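Local atomic coordinates of purine nucleosidase, (IunH-1) (Sulfolobus solfataricus, PDB entry 3T8J), a protein that belongs to the nucleoside hydrolase family, with a mixed beta-sheet flanked by helices and a sodium ion bound in the chain. Residues G36-Y40 with E41-K45; D134-I137 with V138-K142; N156-P159 with V160-F163. All blocks are in the same frame, centred on the assembly; numbering follows the deposited sequence. Where two conformers were deposited one is given.

Contact 1: G36-Y40 with E41-K45; sequences GNISY and EQEVK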
loop_
_atom_site.group_PDB
_atom_site.type_symbol
_atom_site.label_atom_id
_atom_site.label_comp_id
_atom_site.label_asym_id
_atom_site.label_seq_id
_atom_site.Cartn_x
_atom_site.Cartn_y
_atom_site.Cartn_z
ATOM N N GLY A 36 0.242 -24.604 -6.390
ATOM C CA GLY A 36 -0.035 -23.800 -7.577
ATOM C C GLY A 36 -1.237 -24.308 -8.360
ATOM O O GLY A 36 -2.360 -24.153 -7.927
ATOM N N ASN A 37 -0.969 -24.824 -9.542
ATOM C CA ASN A 37 -1.992 -25.095 -10.551
ATOM C C ASN A 37 -3.196 -25.896 -10.052
ATOM O O ASN A 37 -4.334 -25.547 -10.377
ATOM C CB ASN A 37 -1.390 -25.899 -11.706
ATOM C CG ASN A 37 -0.541 -25.066 -12.657
ATOM O OD1 ASN A 37 -0.832 -23.897 -12.934
ATOM N ND2 ASN A 37 0.486 -25.697 -13.209
ATOM N N ILE A 38 -2.951 -26.986 -9.332
ATOM C CA ILE A 38 -4.066 -27.864 -8.894
ATOM C C ILE A 38 -3.847 -28.344 -7.453
ATOM O O ILE A 38 -2.819 -28.047 -6.833
ATOM C CB ILE A 38 -4.262 -29.079 -9.846
ATOM C CG1 ILE A 38 -3.091 -30.059 -9.708
ATOM C CG2 ILE A 38 -4.473 -28.629 -11.287
ATOM C CD1 ILE A 38 -3.331 -31.402 -10.361
ATOM N N SER A 39 -4.770 -29.117 -6.920
ATOM C CA SER A 39 -4.638 -29.648 -5.567
ATOM C C SER A 39 -3.249 -30.251 -5.342
ATOM O O SER A 39 -2.754 -31.076 -6.128
ATOM C CB SER A 39 -5.724 -30.695 -5.304
ATOM O OG SER A 39 -5.256 -31.758 -4.498
ATOM N N TYR A 40 -2.627 -29.822 -4.252
ATOM C CA TYR A 40 -1.226 -30.182 -3.959
ATOM C C TYR A 40 -0.994 -31.704 -3.914
ATOM O O TYR A 40 -0.031 -32.203 -4.497
ATOM C CB TYR A 40 -0.812 -29.507 -2.651
ATOM C CG TYR A 40 0.509 -29.916 -2.029
ATOM C CD1 TYR A 40 1.676 -29.235 -2.312
ATOM C CD2 TYR A 40 0.561 -30.955 -1.111
ATOM C CE1 TYR A 40 2.874 -29.617 -1.695
ATOM C CE2 TYR A 40 1.741 -31.325 -0.487
ATOM C CZ TYR A 40 2.882 -30.648 -0.776
ATOM O OH TYR A 40 4.037 -31.042 -0.087
ATOM N N GLU A 41 -1.869 -32.465 -3.261
ATOM C CA GLU A 41 -1.585 -33.893 -3.146
ATOM C C GLU A 41 -1.688 -34.605 -4.519
ATOM O O GLU A 41 -0.954 -35.563 -4.781
ATOM C CB GLU A 41 -2.477 -34.564 -2.097
ATOM C CG GLU A 41 -2.390 -33.971 -0.693
ATOM C CD GLU A 41 -1.056 -34.233 0.014
ATOM O OE1 GLU A 41 -0.341 -35.189 -0.356
ATOM O OE2 GLU A 41 -0.728 -33.485 0.962
ATOM N N GLN A 42 -2.522 -34.091 -5.426
ATOM C CA GLN A 42 -2.570 -34.619 -6.777
ATOM C C GLN A 42 -1.312 -34.234 -7.573
ATOM O O GLN A 42 -0.848 -34.996 -8.433
ATOM C CB GLN A 42 -3.850 -34.214 -7.521
ATOM C CG GLN A 42 -4.028 -34.890 -8.894
ATOM C CD GLN A 42 -4.102 -36.421 -8.816
ATOM O OE1 GLN A 42 -4.878 -36.974 -8.009
ATOM N NE2 GLN A 42 -3.323 -37.116 -9.638
ATOM N N GLU A 43 -0.768 -33.061 -7.291
ATOM C CA GLU A 43 0.505 -32.669 -7.940
ATOM C C GLU A 43 1.627 -33.638 -7.617
ATOM O O GLU A 43 2.438 -33.973 -8.496
ATOM C CB GLU A 43 0.893 -31.239 -7.535
ATOM C CG GLU A 43 -0.028 -30.164 -8.032
ATOM C CD GLU A 43 0.399 -28.776 -7.589
ATOM O OE1 GLU A 43 1.175 -28.690 -6.596
ATOM O OE2 GLU A 43 -0.020 -27.794 -8.231
ATOM N N VAL A 44 1.700 -34.090 -6.363
ATOM C CA VAL A 44 2.694 -35.089 -5.958
ATOM C C VAL A 44 2.491 -36.409 -6.711
ATOM O O VAL A 44 3.407 -37.007 -7.273
ATOM C CB VAL A 44 2.686 -35.311 -4.429
ATOM C CG1 VAL A 44 3.680 -36.386 -4.015
ATOM C CG2 VAL A 44 2.903 -34.018 -3.648
ATOM N N LYS A 45 1.236 -36.875 -6.757
ATOM C CA LYS A 45 0.925 -38.098 -7.466
ATOM C C LYS A 45 1.186 -38.007 -8.972
ATOM O O LYS A 45 1.667 -38.960 -9.579
ATOM C CB LYS A 45 -0.530 -38.533 -7.190
ATOM C CG LYS A 45 -0.856 -38.800 -5.697
ATOM C CD LYS A 45 -0.004 -39.848 -5.034
ATOM C CE LYS A 45 -0.436 -40.126 -3.571
ATOM N NZ LYS A 45 -1.757 -40.853 -3.442
HETATM O O HOH W 1 -4.109 -31.252 -1.584
#
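Glu43 reaches back from the first turn of helix 40-53 and brings its carboxylate to the amide of Ile38 in the loop that leads into the helix. Its CG lies anti to the carbonyl carbon (chi1 -66°), and the extended chain beyond CG carries the carboxylate back past Ser39 to Ile38. Ile38 N donates to Glu43 OE2 at 3.2 Å in a nearly straight bond, on the anti side of the oxygen and 32° out of the carboxylate plane. The two side chains run antiparallel alongside one another, and Ile38 CG1 packs on Glu43 CG at 3.5 Å. Farther out, Ile38 CD1 rests against Gln42 CG at 3.8 Å; the amide end of Gln42 turns away to Asn46.

Over one face of the Tyr40 ring, Val44 CG2 sits offset toward the rim, 4.3 Å from Tyr40 CE2. Glu43 OE1 approaches the same ring obliquely. Ser39 occupies the N-cap position. Its carbonyl oxygen, Ser39 O, accepts from Glu43 N at 3.0 Å, and a water separately joins Ser39 OG to Glu41 N.

Asn37 N bonds to Asp9, a sodium ligand, which the Glu43 side chain also touches. A buried carboxylate thus takes up a loop amide just before the helix start, yet Glu43 OE2 also faces another acceptor, Ile38 O, at 3.1 Å. The Ile38 amide and the helix start would favour the anion while that carbonyl and Asp9 would oppose it, which leaves the ionisation of Glu43 unsettled.

Contact 2: D134-I137 with V138-K142; sequences DNSI and VKKIK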
loop_
_atom_site.group_PDB
_atom_site.type_symbol
_atom_site.label_atom_id
_atom_site.label_comp_id
_atom_site.label_asym_id
_atom_site.label_seq_id
_atom_site.Cartn_x
_atom_site.Cartn_y
_atom_site.Cartn_z
ATOM N N ASP A 134 19.533 -21.468 4.182
ATOM C CA ASP A 134 20.977 -21.507 3.820
ATOM C C ASP A 134 21.255 -20.541 2.671
ATOM O O ASP A 134 21.105 -20.870 1.491
ATOM C CB ASP A 134 21.407 -22.934 3.451
ATOM C CG ASP A 134 22.890 -23.071 3.226
ATOM O OD1 ASP A 134 23.622 -22.065 3.266
ATOM O OD2 ASP A 134 23.355 -24.222 3.023
ATOM N N ASN A 135 21.720 -19.340 3.009
ATOM C CA ASN A 135 21.970 -18.328 1.992
ATOM C C ASN A 135 23.071 -18.703 0.982
ATOM O O ASN A 135 23.121 -18.111 -0.108
ATOM C CB ASN A 135 22.378 -16.998 2.623
ATOM C CG ASN A 135 21.334 -16.325 3.517
ATOM O OD1 ASN A 135 21.704 -15.329 4.154
ATOM N ND2 ASN A 135 20.067 -16.778 3.568
ATOM N N SER A 136 23.943 -19.657 1.346
ATOM C CA SER A 136 25.075 -20.100 0.506
ATOM C C SER A 136 24.659 -20.788 -0.787
ATOM O O SER A 136 25.455 -20.957 -1.708
ATOM C CB SER A 136 26.057 -20.984 1.299
ATOM O OG SER A 136 25.579 -22.286 1.510
ATOM N N ILE A 137 23.376 -21.165 -0.900
ATOM C CA ILE A 137 22.926 -21.804 -2.135
ATOM C C ILE A 137 22.971 -20.862 -3.341
ATOM O O ILE A 137 22.917 -21.309 -4.479
ATOM C CB ILE A 137 21.506 -22.484 -2.026
ATOM C CG1 ILE A 137 20.368 -21.460 -1.856
ATOM C CG2 ILE A 137 21.476 -23.512 -0.903
ATOM C CD1 ILE A 137 18.961 -22.092 -1.914
ATOM N N VAL A 138 23.082 -19.550 -3.114
ATOM C CA VAL A 138 23.158 -18.611 -4.222
ATOM C C VAL A 138 24.434 -18.832 -5.072
ATOM O O VAL A 138 24.375 -18.745 -6.295
ATOM C CB VAL A 138 23.091 -17.162 -3.731
ATOM C CG1 VAL A 138 23.501 -16.194 -4.823
ATOM C CG2 VAL A 138 21.699 -16.826 -3.228
ATOM N N LYS A 139 25.541 -19.157 -4.433
ATOM C CA LYS A 139 26.735 -19.533 -5.201
ATOM C C LYS A 139 26.706 -20.990 -5.647
ATOM O O LYS A 139 27.172 -21.316 -6.766
ATOM C CB LYS A 139 28.021 -19.256 -4.452
ATOM C CG LYS A 139 29.246 -19.597 -5.346
ATOM C CD LYS A 139 30.482 -18.935 -4.947
ATOM C CE LYS A 139 31.641 -19.529 -5.724
ATOM N NZ LYS A 139 32.914 -18.825 -5.404
ATOM N N LYS A 140 26.197 -21.882 -4.793
ATOM C CA LYS A 140 26.238 -23.324 -5.087
ATOM C C LYS A 140 25.335 -23.725 -6.258
ATOM O O LYS A 140 25.643 -24.681 -6.986
ATOM C CB LYS A 140 25.891 -24.156 -3.847
ATOM C CG LYS A 140 26.918 -23.998 -2.744
ATOM C CD LYS A 140 26.488 -24.582 -1.435
ATOM C CE LYS A 140 27.559 -24.329 -0.372
ATOM N NZ LYS A 140 27.111 -24.794 0.970
ATOM N N ILE A 141 24.231 -23.015 -6.437
ATOM C CA ILE A 141 23.410 -23.210 -7.623
ATOM C C ILE A 141 23.960 -22.351 -8.771
ATOM O O ILE A 141 24.062 -21.098 -8.675
ATOM C CB ILE A 141 21.929 -22.892 -7.315
ATOM C CG1 ILE A 141 21.389 -23.914 -6.313
ATOM C CG2 ILE A 141 21.122 -22.776 -8.621
ATOM C CD1 ILE A 141 20.003 -23.561 -5.721
ATOM N N LYS A 142 24.339 -23.013 -9.857
ATOM C CA LYS A 142 24.936 -22.375 -11.026
ATOM C C LYS A 142 23.982 -21.421 -11.746
ATOM O O LYS A 142 24.365 -20.348 -12.215
ATOM C CB LYS A 142 25.414 -23.486 -11.996
ATOM C CG LYS A 142 26.004 -23.006 -13.285
ATOM C CD LYS A 142 26.553 -24.155 -14.108
ATOM C CE LYS A 142 27.164 -23.647 -15.399
ATOM N NZ LYS A 142 28.015 -24.669 -16.038
HETATM O O HOH W 2 26.172 -17.685 -1.732
#
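A type I beta turn from Asp134 to Ile137 joins helix 125-133 to the short helix 137-140, and Ser136, Lys140 and Asp134 form the polar side of this junction. Lys140 NZ donates to Ser136 OG at 3.0 Å. The lysine chain is extended beyond CG and lies alongside the serine, its CG 3.5 Å from Ser136 O. With OG flanked by its own backbone N and carbonyl carbon (chi1 76°), Ser136 can face both the lysine and Asp134.

Ser136 OG donates in turn to Asp134 OD1 at 2.6 Å, on the syn side and 34° out of the carboxylate plane. Ser136 N reaches the same oxygen at 3.1 Å from the same face of that plane, a capping bond that makes an Asx turn within the type I turn. One carboxylate oxygen therefore holds both the amide and the hydroxyl of Ser136. The other, Asp134 OD2, remains 4.3 Å from Lys140 NZ, beyond a salt bridge, although the opposite charges should still attract. Lys140 NZ has a further partner in Asn110 OD1 of helix 101-111.

The backbone bonds at the start of the short helix are mostly weak, whereas Ile141 N donates to Ile137 O at 2.9 Å. On the apolar side, Ile141 CD1 comes within 4.1 Å of Ile137 CB. Ile137 also packs on Ala109, Ala130 and Phe180, and Ile141 on Leu127, which turns this side toward helices 101-111 and 125-133 and the loop at Phe180. A water accepts from Lys139 N and donates weakly to Asn135 O.

The whole forms the link between helix 125-133 and strand 141-147 of this alpha/beta fold, opened by the Asx turn at Asp134.

Contact 3: N156-P159 with V160-F163; sequences NITP and VAEF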
loop_
_atom_site.group_PDB
_atom_site.type_symbol
_atom_site.label_atom_id
_atom_site.label_comp_id
_atom_site.label_asym_id
_atom_site.label_seq_id
_atom_site.Cartn_x
_atom_site.Cartn_y
_atom_site.Cartn_z
ATOM N N ASN A 156 -2.019 -13.500 -16.967
ATOM C CA ASN A 156 -2.998 -14.599 -17.099
ATOM C C ASN A 156 -3.904 -14.765 -15.881
ATOM O O ASN A 156 -5.135 -14.790 -16.019
ATOM C CB ASN A 156 -2.347 -15.920 -17.550
ATOM C CG ASN A 156 -1.254 -16.471 -16.632
ATOM O OD1 ASN A 156 -0.823 -15.846 -15.667
ATOM N ND2 ASN A 156 -0.793 -17.687 -16.948
ATOM N N ILE A 157 -3.329 -14.820 -14.685
ATOM C CA ILE A 157 -4.143 -15.012 -13.479
ATOM C C ILE A 157 -4.932 -13.746 -13.134
ATOM O O ILE A 157 -6.075 -13.841 -12.694
ATOM C CB ILE A 157 -3.281 -15.514 -12.278
ATOM C CG1 ILE A 157 -4.173 -15.896 -11.090
ATOM C CG2 ILE A 157 -2.162 -14.502 -11.878
ATOM C CD1 ILE A 157 -5.195 -17.017 -11.342
ATOM N N THR A 158 -4.329 -12.579 -13.306
ATOM C CA THR A 158 -5.022 -11.292 -13.270
ATOM C C THR A 158 -4.717 -10.592 -14.593
ATOM O O THR A 158 -3.843 -11.048 -15.358
ATOM C CB THR A 158 -4.635 -10.404 -12.091
ATOM O OG1 THR A 158 -3.367 -9.762 -12.400
ATOM C CG2 THR A 158 -4.512 -11.167 -10.792
ATOM N N PRO A 159 -5.396 -9.478 -14.877
ATOM C CA PRO A 159 -5.078 -8.781 -16.121
ATOM C C PRO A 159 -3.592 -8.397 -16.286
ATOM O O PRO A 159 -3.102 -8.329 -17.406
ATOM C CB PRO A 159 -5.934 -7.534 -16.040
ATOM C CG PRO A 159 -7.128 -7.963 -15.260
ATOM C CD PRO A 159 -6.577 -8.900 -14.218
ATOM N N VAL A 160 -2.892 -8.177 -15.176
ATOM C CA VAL A 160 -1.530 -7.642 -15.244
ATOM C C VAL A 160 -0.415 -8.524 -14.651
ATOM O O VAL A 160 0.765 -8.147 -14.770
ATOM C CB VAL A 160 -1.463 -6.236 -14.585
ATOM C CG1 VAL A 160 -2.286 -5.203 -15.380
ATOM C CG2 VAL A 160 -1.905 -6.261 -13.141
ATOM N N ALA A 161 -0.758 -9.649 -14.029
ATOM C CA ALA A 161 0.209 -10.533 -13.377
ATOM C C ALA A 161 0.137 -11.972 -13.902
ATOM O O ALA A 161 -0.962 -12.476 -14.272
ATOM C CB ALA A 161 0.034 -10.510 -11.848
ATOM N N GLU A 162 1.278 -12.628 -13.883
ATOM C CA GLU A 162 1.461 -14.018 -14.251
ATOM C C GLU A 162 1.349 -14.924 -13.010
ATOM O O GLU A 162 1.759 -14.571 -11.903
ATOM C CB GLU A 162 2.809 -14.187 -14.960
ATOM C CG GLU A 162 3.146 -15.578 -15.397
ATOM C CD GLU A 162 3.699 -16.432 -14.280
ATOM O OE1 GLU A 162 4.393 -15.881 -13.376
ATOM O OE2 GLU A 162 3.476 -17.661 -14.326
ATOM N N PHE A 163 0.774 -16.111 -13.209
ATOM C CA PHE A 163 0.417 -17.016 -12.132
ATOM C C PHE A 163 1.543 -17.375 -11.155
ATOM O O PHE A 163 1.358 -17.263 -9.946
ATOM C CB PHE A 163 -0.153 -18.299 -12.739
ATOM C CG PHE A 163 -0.683 -19.273 -11.736
ATOM C CD1 PHE A 163 -1.937 -19.071 -11.166
ATOM C CD2 PHE A 163 0.039 -20.403 -11.384
ATOM C CE1 PHE A 163 -2.449 -19.981 -10.242
ATOM C CE2 PHE A 163 -0.479 -21.317 -10.477
ATOM C CZ PHE A 163 -1.737 -21.117 -9.929
HETATM O O HOH W 3 1.789 -18.890 -16.034
#
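Side-chain oxygens of Asn156 and Thr158 hold this reversal of the chain by bonding to backbone amides across it. Asn156 OD1 accepts from Phe163 N at 2.9 Å, in the carbonyl plane and on a lone pair. The same oxygen takes a weak bond from Ile157 N, its own neighbour; together with the water on ND2 these would limit the rotation of the amide. Thr158 OG1 accepts from Val160 N at 3.2 Å and, weakly, from Ala161 N at 3.1 Å.

Among backbone bonds, Ala161 O receives weak ones from Asn156 N and Ile157 N.

By water, Asn156 ND2 is linked to Glu162 OE2, 2.7 Å from the water oxygen; Glu162 OE2 also caps Asn164 N.

Apolar contact comes from Ile157, whose side chain crosses that of Phe163 at an angle and meets the ring at its edge, Ile157 CD1 to Phe163 CD1 at 3.9 Å.

The third subunit packs on this loop, where its Thr281 and Arg276 bond to Ile157 O and Pro159 O. The bond from Val160 N to Thr158 OG1 defines an ST turn, and the buried loop runs on from it to Glu162, the N-cap of helix 163-167.

How the contacts relate
Contacts 1 and 3 meet near the sodium ion, where Phe163 packs on Asn37 and Gly36, whereas contact 2 stands apart, its nearest atoms about 17 Å from contact 1 and about 19 Å from contact 3. All three lie where a loop enters a helix, but the polar groups differ. Contact 1, partly buried, uses a carboxylate from the first turn of helix 40-53; contact 2 pairs a carboxylate with a serine and a lysine in a more exposed turn; contact 3, wholly buried, relies mainly on neutral oxygens, with the Glu162 carboxylate at the helix start. Residues of the third subunit bond to contact 3; only Asn135 of contact 2 reaches the second.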